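Local coordinates for protein gamma-glutamyl cyclotransferase (Homo sapiens, PDB 3CRY) that catalyses the release of 5-oxoproline from gamma-glutamyl dipeptides and may contribute to glutathione homeostasis, at residues 16-21 and 39-44. The protein carries 1 engineered substitution. Residues are numbered along the deposited sequence; the frame is centred on the assembly and turned at random.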
loop_
_atom_site.group_PDB
_atom_site.type_symbol
_atom_site.label_atom_id
_atom_site.label_comp_id
_atom_site.label_asym_id
_atom_site.label_seq_id
_atom_site.Cartn_x
_atom_site.Cartn_y
_atom_site.Cartn_z
ATOM N N SER A 16 -19.218 10.670 -2.760
ATOM C CA SER A 16 -17.864 11.234 -2.597
ATOM C C SER A 16 -16.879 10.315 -1.891
ATOM O O SER A 16 -17.264 9.350 -1.227
ATOM C CB SER A 16 -17.934 12.551 -1.821
ATOM O OG SER A 16 -18.739 13.483 -2.514
ATOM N N PHE A 17 -15.595 10.636 -2.034
ATOM C CA PHE A 17 -14.560 9.970 -1.261
ATOM C C PHE A 17 -13.540 11.010 -0.802
ATOM O O PHE A 17 -13.479 12.105 -1.350
ATOM C CB PHE A 17 -13.893 8.832 -2.054
ATOM C CG PHE A 17 -12.966 9.294 -3.144
ATOM C CD1 PHE A 17 -13.466 9.679 -4.393
ATOM C CD2 PHE A 17 -11.585 9.340 -2.926
ATOM C CE1 PHE A 17 -12.614 10.089 -5.413
ATOM C CE2 PHE A 17 -10.718 9.761 -3.937
ATOM C CZ PHE A 17 -11.223 10.138 -5.182
ATOM N N LEU A 18 -12.745 10.648 0.195
ATOM C CA LEU A 18 -11.724 11.560 0.733
ATOM C C LEU A 18 -10.345 11.067 0.310
ATOM O O LEU A 18 -10.074 9.862 0.343
ATOM C CB LEU A 18 -11.818 11.619 2.255
ATOM C CG LEU A 18 -13.158 12.090 2.836
ATOM C CD1 LEU A 18 -13.121 12.019 4.324
ATOM C CD2 LEU A 18 -13.480 13.516 2.371
ATOM N N TYR A 19 -9.487 12.008 -0.081
ATOM C CA TYR A 19 -8.158 11.718 -0.634
ATOM C C TYR A 19 -7.109 12.465 0.211
ATOM O O TYR A 19 -7.200 13.670 0.374
ATOM C CB TYR A 19 -8.097 12.147 -2.119
ATOM C CG TYR A 19 -6.675 12.314 -2.645
ATOM C CD1 TYR A 19 -5.734 11.275 -2.529
ATOM C CD2 TYR A 19 -6.273 13.489 -3.271
ATOM C CE1 TYR A 19 -4.412 11.434 -2.990
ATOM C CE2 TYR A 19 -4.965 13.645 -3.756
ATOM C CZ TYR A 19 -4.043 12.628 -3.603
ATOM O OH TYR A 19 -2.755 12.780 -4.057
ATOM N N PHE A 20 -6.118 11.735 0.733
ATOM C CA PHE A 20 -5.068 12.327 1.572
ATOM C C PHE A 20 -3.820 12.573 0.723
ATOM O O PHE A 20 -3.177 11.616 0.236
ATOM C CB PHE A 20 -4.747 11.400 2.771
ATOM C CG PHE A 20 -3.600 11.871 3.645
ATOM C CD1 PHE A 20 -3.788 12.925 4.555
ATOM C CD2 PHE A 20 -2.341 11.240 3.586
ATOM C CE1 PHE A 20 -2.726 13.378 5.382
ATOM C CE2 PHE A 20 -1.291 11.662 4.428
ATOM C CZ PHE A 20 -1.491 12.736 5.330
ATOM N N ALA A 21 -3.532 13.856 0.503
ATOM C CA ALA A 21 -2.338 14.283 -0.256
ATOM C C ALA A 21 -1.198 14.724 0.635
ATOM O O ALA A 21 -1.417 15.472 1.570
ATOM C CB ALA A 21 -2.696 15.414 -1.212
ATOM N N ALA A 39 -12.242 19.477 -3.715
ATOM C CA ALA A 39 -12.513 20.538 -2.748
ATOM C C ALA A 39 -11.739 20.301 -1.456
ATOM O O ALA A 39 -11.688 19.169 -0.946
ATOM C CB ALA A 39 -13.998 20.612 -2.462
ATOM N N PHE A 40 -11.118 21.355 -0.929
ATOM C CA PHE A 40 -10.444 21.266 0.373
ATOM C C PHE A 40 -11.424 20.778 1.437
ATOM O O PHE A 40 -12.536 21.307 1.554
ATOM C CB PHE A 40 -9.874 22.627 0.805
ATOM C CG PHE A 40 -9.224 22.604 2.179
ATOM C CD1 PHE A 40 -7.896 22.204 2.329
ATOM C CD2 PHE A 40 -9.951 22.967 3.325
ATOM C CE1 PHE A 40 -7.300 22.180 3.603
ATOM C CE2 PHE A 40 -9.361 22.934 4.605
ATOM C CZ PHE A 40 -8.028 22.526 4.736
ATOM N N PHE A 41 -10.991 19.777 2.211
ATOM C CA PHE A 41 -11.802 19.212 3.301
ATOM C C PHE A 41 -11.203 19.515 4.672
ATOM O O PHE A 41 -11.886 20.082 5.526
ATOM C CB PHE A 41 -12.008 17.712 3.083
ATOM C CG PHE A 41 -12.986 17.064 4.036
ATOM C CD1 PHE A 41 -14.356 17.178 3.821
ATOM C CD2 PHE A 41 -12.531 16.285 5.098
ATOM C CE1 PHE A 41 -15.277 16.554 4.686
ATOM C CE2 PHE A 41 -13.438 15.661 5.975
ATOM C CZ PHE A 41 -14.815 15.797 5.765
ATOM N N CYS A 42 -9.941 19.133 4.897
ATOM C CA CYS A 42 -9.254 19.500 6.151
ATOM C C CYS A 42 -7.772 19.159 6.085
ATOM O O CYS A 42 -7.336 18.452 5.171
ATOM C CB CYS A 42 -9.881 18.759 7.330
ATOM S SG CYS A 42 -9.623 16.978 7.353
ATOM N N VAL A 43 -7.013 19.693 7.050
ATOM C CA VAL A 43 -5.629 19.309 7.297
ATOM C C VAL A 43 -5.656 18.116 8.250
ATOM O O VAL A 43 -6.496 18.060 9.149
ATOM C CB VAL A 43 -4.861 20.470 7.965
ATOM C CG1 VAL A 43 -3.441 20.049 8.340
ATOM C CG2 VAL A 43 -4.815 21.671 7.012
ATOM N N ALA A 44 -4.759 17.164 8.040
ATOM C CA ALA A 44 -4.739 15.966 8.893
ATOM C C ALA A 44 -3.351 15.353 9.041
ATOM O O ALA A 44 -2.467 15.569 8.194
ATOM C CB ALA A 44 -5.751 14.929 8.391
#
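L18 sets a methyl group squarely over the ring of F41, a CH-pi contact in which L18 CD2 lies 3.9 Å from the centroid of the F41 ring and only 8° off its normal. The second methyl is displaced toward the rim, with L18 CD1 4.0 Å from F41 CE2, so the forked end of the leucine covers the middle and one side of the same face. F41 carries its CG anti to the backbone N (chi1 -172°), which brings the ring across to the leucine. With an alanine here, L18 CD2 would probably be left without the aromatic face it rests on, and a gap would open beside it.

A second contact is between ring edge and carbonyl: F20 CE1 approaches A44 O to 3.6 Å, the oxygen lying in the plane of the phenyl ring. The F20 and A44 side chains both also touch V112.

Strand 77-87 runs between the two segments and pairs with each, while L18 and F20 make backbone hydrogen bonds to R123 of strand 119-126. Strand 16-21, at one edge of the five-stranded sheet, thereby pairs with 119-126 at the other edge, closing the sheet into the beta barrel of the gamma-glutamylcyclotransferase fold. A classic beta bulge at F41 and C42, opposite V83, probably accounts for the register moving from L18-F41 to F20-A44.

Y19, F20 and A21, on this strand, probably help to bind the substrate. With a methyl over a ring face and a ring edge at a carbonyl oxygen, the contact across the intervening strand relies on dispersion and the weak polarity of aromatic C-H groups, which favours close fit over directional bonding.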